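Side-chain contacts in arginyl-tRNA synthetase, putative (Plasmodium falciparum, PDB 5JLD), which probably charges tRNA(Arg) with L-arginine at the expense of ATP, as a class I aminoacyl-tRNA synthetase of the arginine-specific family: residues L520-P523 and D524-Y528; V535-L538 and A539-M542; T547-T550 and A551-E554. All blocks are in the same frame, centred on the assembly; numbering follows the deposited sequence.

Interaction 1: L520-P523 and D524-Y528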
loop_
_atom_site.group_PDB
_atom_site.type_symbol
_atom_site.label_atom_id
_atom_site.label_comp_id
_atom_site.label_asym_id
_atom_site.label_seq_id
_atom_site.Cartn_x
_atom_site.Cartn_y
_atom_site.Cartn_z
ATOM N N LEU A 520 -5.352 -10.593 -16.484
ATOM C CA LEU A 520 -6.471 -9.659 -16.598
ATOM C C LEU A 520 -7.167 -9.381 -15.253
ATOM O O LEU A 520 -8.046 -8.518 -15.181
ATOM C CB LEU A 520 -7.494 -10.179 -17.619
ATOM C CG LEU A 520 -6.977 -10.259 -19.055
ATOM C CD1 LEU A 520 -7.953 -11.049 -19.915
ATOM C CD2 LEU A 520 -6.715 -8.850 -19.627
ATOM N N LYS A 521 -6.791 -10.115 -14.203
ATOM C CA LYS A 521 -7.330 -9.835 -12.864
ATOM C C LYS A 521 -6.699 -8.602 -12.190
ATOM O O LYS A 521 -7.201 -8.129 -11.176
ATOM C CB LYS A 521 -7.143 -11.035 -11.944
ATOM C CG LYS A 521 -8.016 -12.256 -12.267
ATOM C CD LYS A 521 -7.852 -13.309 -11.175
ATOM C CE LYS A 521 -8.719 -14.522 -11.427
ATOM N NZ LYS A 521 -8.509 -15.513 -10.331
ATOM N N PHE A 522 -5.594 -8.117 -12.746
ATOM C CA PHE A 522 -4.789 -7.048 -12.149
ATOM C C PHE A 522 -5.648 -5.856 -11.647
ATOM O O PHE A 522 -5.515 -5.466 -10.500
ATOM C CB PHE A 522 -3.715 -6.594 -13.160
ATOM C CG PHE A 522 -2.598 -5.773 -12.560
ATOM C CD1 PHE A 522 -1.970 -6.173 -11.397
ATOM C CD2 PHE A 522 -2.159 -4.609 -13.185
ATOM C CE1 PHE A 522 -0.926 -5.426 -10.851
ATOM C CE2 PHE A 522 -1.114 -3.860 -12.655
ATOM C CZ PHE A 522 -0.495 -4.267 -11.477
ATOM N N PRO A 523 -6.582 -5.338 -12.470
ATOM C CA PRO A 523 -7.392 -4.215 -11.967
ATOM C C PRO A 523 -8.223 -4.519 -10.714
ATOM O O PRO A 523 -8.489 -3.585 -9.937
ATOM C CB PRO A 523 -8.312 -3.896 -13.152
ATOM C CG PRO A 523 -7.523 -4.347 -14.352
ATOM C CD PRO A 523 -6.876 -5.620 -13.890
ATOM N N ASP A 524 -8.616 -5.784 -10.519
ATOM C CA ASP A 524 -9.386 -6.173 -9.339
ATOM C C ASP A 524 -8.593 -5.860 -8.060
ATOM O O ASP A 524 -9.161 -5.462 -7.033
ATOM C CB ASP A 524 -9.740 -7.673 -9.362
ATOM C CG ASP A 524 -10.562 -8.091 -10.599
ATOM O OD1 ASP A 524 -11.010 -7.252 -11.405
ATOM O OD2 ASP A 524 -10.770 -9.293 -10.756
ATOM N N ILE A 525 -7.280 -6.061 -8.137
ATOM C CA ILE A 525 -6.395 -5.822 -6.995
ATOM C C ILE A 525 -6.492 -4.355 -6.546
ATOM O O ILE A 525 -6.600 -4.057 -5.353
ATOM C CB ILE A 525 -4.930 -6.163 -7.326
ATOM C CG1 ILE A 525 -4.797 -7.622 -7.794
ATOM C CG2 ILE A 525 -4.032 -5.889 -6.121
ATOM C CD1 ILE A 525 -5.198 -8.624 -6.716
ATOM N N PHE A 526 -6.484 -3.448 -7.516
ATOM C CA PHE A 526 -6.533 -2.023 -7.217
ATOM C C PHE A 526 -7.920 -1.639 -6.737
ATOM O O PHE A 526 -8.068 -0.882 -5.761
ATOM C CB PHE A 526 -6.116 -1.218 -8.437
ATOM C CG PHE A 526 -4.685 -1.433 -8.803
ATOM C CD1 PHE A 526 -3.683 -0.675 -8.214
ATOM C CD2 PHE A 526 -4.330 -2.437 -9.691
ATOM C CE1 PHE A 526 -2.350 -0.894 -8.527
ATOM C CE2 PHE A 526 -2.995 -2.665 -10.010
ATOM C CZ PHE A 526 -2.005 -1.896 -9.429
ATOM N N TYR A 527 -8.931 -2.204 -7.400
ATOM C CA TYR A 527 -10.309 -2.028 -6.961
ATOM C C TYR A 527 -10.468 -2.338 -5.467
ATOM O O TYR A 527 -11.088 -1.564 -4.717
ATOM C CB TYR A 527 -11.241 -2.910 -7.800
ATOM C CG TYR A 527 -12.647 -3.028 -7.280
ATOM C CD1 TYR A 527 -13.545 -1.967 -7.391
ATOM C CD2 TYR A 527 -13.090 -4.209 -6.686
ATOM C CE1 TYR A 527 -14.856 -2.077 -6.919
ATOM C CE2 TYR A 527 -14.404 -4.337 -6.228
ATOM C CZ TYR A 527 -15.276 -3.269 -6.345
ATOM O OH TYR A 527 -16.560 -3.386 -5.875
ATOM N N TYR A 528 -9.892 -3.445 -5.009
ATOM C CA TYR A 528 -10.055 -3.747 -3.589
ATOM C C TYR A 528 -9.084 -2.962 -2.666
ATOM O O TYR A 528 -9.444 -2.604 -1.540
ATOM C CB TYR A 528 -9.935 -5.243 -3.366
ATOM C CG TYR A 528 -11.213 -5.980 -3.729
ATOM C CD1 TYR A 528 -12.387 -5.763 -3.013
ATOM C CD2 TYR A 528 -11.252 -6.879 -4.795
ATOM C CE1 TYR A 528 -13.565 -6.431 -3.333
ATOM C CE2 TYR A 528 -12.427 -7.561 -5.123
ATOM C CZ TYR A 528 -13.578 -7.329 -4.386
ATOM O OH TYR A 528 -14.751 -7.986 -4.702
HETATM O O HOH W 1 -10.053 -7.021 -13.602
#
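F522 and F526 form a T-shaped (edge-to-face) aromatic pair one turn apart at the start of helix 522-532, in the largely helical DALR anticodon-binding domain. The ring of F526 turns its CE2 edge onto one face of F522, toward the rim of that ring, with CE2 3.3 Å from F522 CZ. The two planes stand at 89° and their centroids are 4.8 Å apart. F522 has CG anti to the backbone N (chi1 -164°), whereas F526 has CG anti to the carbonyl carbon (chi1 -66°); these different rotamers bring both rings to the same flank of the helix, where F522 also packs on L577, L580 and C581 of helix 564-584.

The backbone enters the helix through short-range bonds. D524 N donates to K521 O at 2.8 Å, and I525 N makes only a weak bond to F522 O. Y527 N to P523 O, 2.9 Å, is the first i to i+4 bond joining the segments. P523, which has no N-H to give, suits the first turn of a helix.

On another flank the carboxylate of D524 reaches toward the N-terminal region, its CB lying 3.2 Å from K521 O. Both oxygens of this buried acid are engaged by residues outside the helix: OD1 accepts a hydrogen bond from the backbone N of T11, and OD2 accepts one from the hydroxyl OH of Y45 and another from that of Y37.

Interaction 2: V535-L538 and A539-M542; sequences VHKL and AEYM
Residues 535-542 are continuous and lead into helix 536-556, and i to i+4 bonds tie the two segments together. The first, A539 N to V535 O, is weak at 3.3 Å, and the next is shorter, with E540 N 2.8 Å from H536 O. Y541 N and M542 N continue the ladder to K537 O and L538 O.

Among the side chains, E540 lies alongside both H536 and K537, all pointing the same way. Its OE2 sits at the edge of the imidazole, near the ring plane, 3.9 Å from H536 CD2. K537 bends at chi2 (-58°), which carries NZ back toward the carboxylate, 3.9 Å from E540 OE2. Elsewhere on the helix, L538 and Y541 pack against I525 of helix 522-532; Y541 stacks on H518 and its hydroxyl bonds to H518 O, while M542 packs against helix 564-584.

The lysine-glutamate separation makes this a long salt bridge on the solvent-facing flank, so its pull is probably modest; the nearby carboxylate would nonetheless be expected to favour a protonated H536.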
loop_
_atom_site.group_PDB
_atom_site.type_symbol
_atom_site.label_atom_id
_atom_site.label_comp_id
_atom_site.label_asym_id
_atom_site.label_seq_id
_atom_site.Cartn_x
_atom_site.Cartn_y
_atom_site.Cartn_z
ATOM N N VAL A 535 -2.458 -4.330 1.089
ATOM C CA VAL A 535 -1.511 -4.440 -0.017
ATOM C C VAL A 535 -0.891 -5.832 -0.116
ATOM O O VAL A 535 -0.234 -6.145 -1.119
ATOM C CB VAL A 535 -0.362 -3.397 0.096
ATOM C CG1 VAL A 535 -0.901 -2.016 0.546
ATOM C CG2 VAL A 535 0.698 -3.896 1.050
ATOM N N HIS A 536 -1.062 -6.662 0.917
ATOM C CA HIS A 536 -0.552 -8.033 0.823
ATOM C C HIS A 536 -1.256 -8.776 -0.341
ATOM O O HIS A 536 -0.647 -9.631 -0.999
ATOM C CB HIS A 536 -0.698 -8.795 2.151
ATOM C CG HIS A 536 -2.100 -9.191 2.495
ATOM N ND1 HIS A 536 -2.950 -8.377 3.226
ATOM C CD2 HIS A 536 -2.795 -10.327 2.249
ATOM C CE1 HIS A 536 -4.106 -8.990 3.392
ATOM N NE2 HIS A 536 -4.040 -10.178 2.813
ATOM N N LYS A 537 -2.508 -8.392 -0.616
ATOM C CA LYS A 537 -3.239 -8.906 -1.775
ATOM C C LYS A 537 -2.449 -8.706 -3.059
ATOM O O LYS A 537 -2.475 -9.559 -3.932
ATOM C CB LYS A 537 -4.609 -8.248 -1.879
ATOM C CG LYS A 537 -5.604 -8.748 -0.845
ATOM C CD LYS A 537 -5.759 -10.263 -0.992
ATOM C CE LYS A 537 -7.098 -10.769 -0.474
ATOM N NZ LYS A 537 -7.221 -12.240 -0.676
ATOM N N LEU A 538 -1.709 -7.598 -3.154
ATOM C CA LEU A 538 -0.879 -7.344 -4.330
ATOM C C LEU A 538 0.304 -8.323 -4.334
ATOM O O LEU A 538 0.581 -8.968 -5.347
ATOM C CB LEU A 538 -0.408 -5.875 -4.365
ATOM C CG LEU A 538 0.542 -5.392 -5.469
ATOM C CD1 LEU A 538 0.032 -5.787 -6.850
ATOM C CD2 LEU A 538 0.739 -3.859 -5.386
ATOM N N ALA A 539 0.965 -8.478 -3.188
ATOM C CA ALA A 539 2.099 -9.405 -3.095
ATOM C C ALA A 539 1.657 -10.829 -3.486
ATOM O O ALA A 539 2.296 -11.527 -4.300
ATOM C CB ALA A 539 2.675 -9.389 -1.684
ATOM N N GLU A 540 0.543 -11.237 -2.895
ATOM C CA GLU A 540 -0.110 -12.497 -3.214
ATOM C C GLU A 540 -0.287 -12.616 -4.736
ATOM O O GLU A 540 0.131 -13.597 -5.358
ATOM C CB GLU A 540 -1.479 -12.548 -2.555
ATOM C CG GLU A 540 -1.636 -13.321 -1.296
ATOM C CD GLU A 540 -3.115 -13.600 -1.053
ATOM O OE1 GLU A 540 -3.818 -13.929 -2.043
ATOM O OE2 GLU A 540 -3.579 -13.468 0.100
ATOM N N TYR A 541 -0.880 -11.571 -5.320
ATOM C CA TYR A 541 -1.203 -11.566 -6.736
ATOM C C TYR A 541 0.069 -11.857 -7.489
ATOM O O TYR A 541 0.109 -12.697 -8.415
ATOM C CB TYR A 541 -1.789 -10.217 -7.158
ATOM C CG TYR A 541 -1.950 -10.076 -8.651
ATOM C CD1 TYR A 541 -3.094 -10.551 -9.287
ATOM C CD2 TYR A 541 -0.958 -9.487 -9.430
ATOM C CE1 TYR A 541 -3.252 -10.428 -10.653
ATOM C CE2 TYR A 541 -1.107 -9.368 -10.804
ATOM C CZ TYR A 541 -2.262 -9.845 -11.408
ATOM O OH TYR A 541 -2.439 -9.736 -12.771
ATOM N N MET A 542 1.131 -11.213 -7.012
ATOM C CA MET A 542 2.378 -11.231 -7.734
ATOM C C MET A 542 2.917 -12.628 -7.655
ATOM O O MET A 542 3.350 -13.194 -8.661
ATOM C CB MET A 542 3.376 -10.217 -7.159
ATOM C CG MET A 542 4.641 -10.136 -7.989
ATOM S SD MET A 542 5.840 -8.954 -7.343
ATOM C CE MET A 542 6.102 -9.631 -5.704
#

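Interaction 3: T547-T550 and A551-E554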
loop_
_atom_site.group_PDB
_atom_site.type_symbol
_atom_site.label_atom_id
_atom_site.label_comp_id
_atom_site.label_asym_id
_atom_site.label_seq_id
_atom_site.Cartn_x
_atom_site.Cartn_y
_atom_site.Cartn_z
ATOM N N THR A 547 3.700 -18.271 -10.124
ATOM C CA THR A 547 3.503 -19.730 -10.141
ATOM C C THR A 547 2.675 -20.120 -11.352
ATOM O O THR A 547 2.991 -21.092 -12.063
ATOM C CB THR A 547 2.829 -20.247 -8.872
ATOM O OG1 THR A 547 1.547 -19.630 -8.737
ATOM C CG2 THR A 547 3.694 -19.951 -7.627
ATOM N N THR A 548 1.623 -19.346 -11.598
ATOM C CA THR A 548 0.819 -19.557 -12.782
ATOM C C THR A 548 1.757 -19.586 -13.978
ATOM O O THR A 548 1.682 -20.515 -14.806
ATOM C CB THR A 548 -0.245 -18.475 -12.948
ATOM O OG1 THR A 548 -1.094 -18.488 -11.798
ATOM C CG2 THR A 548 -1.086 -18.731 -14.199
ATOM N N PHE A 549 2.706 -18.639 -14.010
ATOM C CA PHE A 549 3.590 -18.550 -15.161
ATOM C C PHE A 549 4.382 -19.841 -15.256
ATOM O O PHE A 549 4.504 -20.444 -16.330
ATOM C CB PHE A 549 4.554 -17.351 -15.093
ATOM C CG PHE A 549 5.564 -17.351 -16.208
ATOM C CD1 PHE A 549 5.251 -16.789 -17.445
ATOM C CD2 PHE A 549 6.798 -17.979 -16.051
ATOM C CE1 PHE A 549 6.161 -16.824 -18.496
ATOM C CE2 PHE A 549 7.711 -18.022 -17.096
ATOM C CZ PHE A 549 7.392 -17.442 -18.324
ATOM N N THR A 550 4.907 -20.275 -14.121
ATOM C CA THR A 550 5.706 -21.483 -14.093
ATOM C C THR A 550 4.901 -22.639 -14.670
ATOM O O THR A 550 5.414 -23.420 -15.467
ATOM C CB THR A 550 6.174 -21.822 -12.665
ATOM O OG1 THR A 550 7.047 -20.787 -12.203
ATOM C CG2 THR A 550 6.919 -23.166 -12.644
ATOM N N ALA A 551 3.627 -22.711 -14.286
ATOM C CA ALA A 551 2.786 -23.820 -14.721
ATOM C C ALA A 551 2.628 -23.769 -16.233
ATOM O O ALA A 551 2.608 -24.806 -16.904
ATOM C CB ALA A 551 1.432 -23.779 -14.035
ATOM N N PHE A 552 2.513 -22.554 -16.758
ATOM C CA PHE A 552 2.531 -22.338 -18.188
ATOM C C PHE A 552 3.810 -22.963 -18.747
ATOM O O PHE A 552 3.735 -23.923 -19.536
ATOM C CB PHE A 552 2.417 -20.842 -18.482
ATOM C CG PHE A 552 2.833 -20.425 -19.855
ATOM C CD1 PHE A 552 2.216 -20.944 -20.987
ATOM C CD2 PHE A 552 3.817 -19.458 -20.014
ATOM C CE1 PHE A 552 2.591 -20.529 -22.253
ATOM C CE2 PHE A 552 4.193 -19.030 -21.273
ATOM C CZ PHE A 552 3.578 -19.570 -22.399
ATOM N N TYR A 553 4.966 -22.502 -18.266
ATOM C CA TYR A 553 6.236 -22.908 -18.871
ATOM C C TYR A 553 6.380 -24.430 -18.863
ATOM O O TYR A 553 6.477 -25.062 -19.919
ATOM C CB TYR A 553 7.432 -22.269 -18.158
ATOM C CG TYR A 553 8.752 -22.761 -18.708
ATOM C CD1 TYR A 553 9.281 -22.242 -19.884
ATOM C CD2 TYR A 553 9.443 -23.790 -18.075
ATOM C CE1 TYR A 553 10.482 -22.718 -20.398
ATOM C CE2 TYR A 553 10.637 -24.275 -18.582
ATOM C CZ TYR A 553 11.154 -23.739 -19.741
ATOM O OH TYR A 553 12.345 -24.230 -20.234
ATOM N N GLU A 554 6.344 -25.005 -17.666
ATOM C CA GLU A 554 6.516 -26.443 -17.469
ATOM C C GLU A 554 5.629 -27.287 -18.373
ATOM O O GLU A 554 5.926 -28.451 -18.626
ATOM C CB GLU A 554 6.234 -26.820 -16.008
ATOM C CG GLU A 554 7.136 -26.141 -14.995
ATOM C CD GLU A 554 8.594 -26.462 -15.214
ATOM O OE1 GLU A 554 8.892 -27.588 -15.675
ATOM O OE2 GLU A 554 9.441 -25.593 -14.921
#
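F549 meets F552 in an offset edge-to-face pair, three residues along helix 536-556. From CB, the F549 side chain leaves with CG anti to the backbone N (chi1 174°), which lays the ring beside the following turn. CD1 comes 4.0 Å from F552 CD2, and CE1 comes closer, 3.8 Å from the same atom. At the other rim carbon, CE2, a looser apolar contact is made with Y553 CB at 4.4 Å. Beyond the helix, F549 reaches I486 and I489 of helix 476-492 and C571 and T574 of helix 564-584.

F552 supplies the edge of the pair, directed toward the face of F549. The ring planes are 69° apart and the centroids 5.7 Å, wider and less upright than a centred T. Nearer the backbone, F552 CB comes close to F549 O, at 3.0 Å. The F552 ring lies on L515 of helix 510-520 and L570 of helix 564-584.

The exposed flank carries a lighter contact. In one of two conformers of T550, its CG2 is 3.8 Å from E554 CG, which lies beside it, anti to the carbonyl carbon (chi1 -60°); the bend at chi2 then turns the carboxylate, whose OE1 forms a salt bridge with K557. The hydroxyls of T547 and T548 both bond to D544 O.

Four regular i to i+4 bonds, from A551 N to T547 O through E554 N to T550 O, join the segments. The result is an amphipathic helix, with its phenylalanines packed into the helical bundle of the DALR anticodon-binding domain.

All three contacts lie within the DALR anticodon-binding domain and follow one another along the chain. Interactions 1 and 2, on the successive helices 522-532 and 536-556, have centres about 10 Å apart and touch directly: F522 CD1 lies 3.4 Å from Y541 CE2, and I525 CG1 lies 3.7 Å from Y541 CD1. F522 is thus shared by F526 of its own helix and Y541 of the next, besides helix 564-584. Interaction 3 lies further along helix 536-556, its centre about 18 Å from that of interaction 2 and about 21 Å from that of interaction 1, touching neither. Helix 564-584 is a shared neighbour, receiving F522, Y541, M542, F549 and F552.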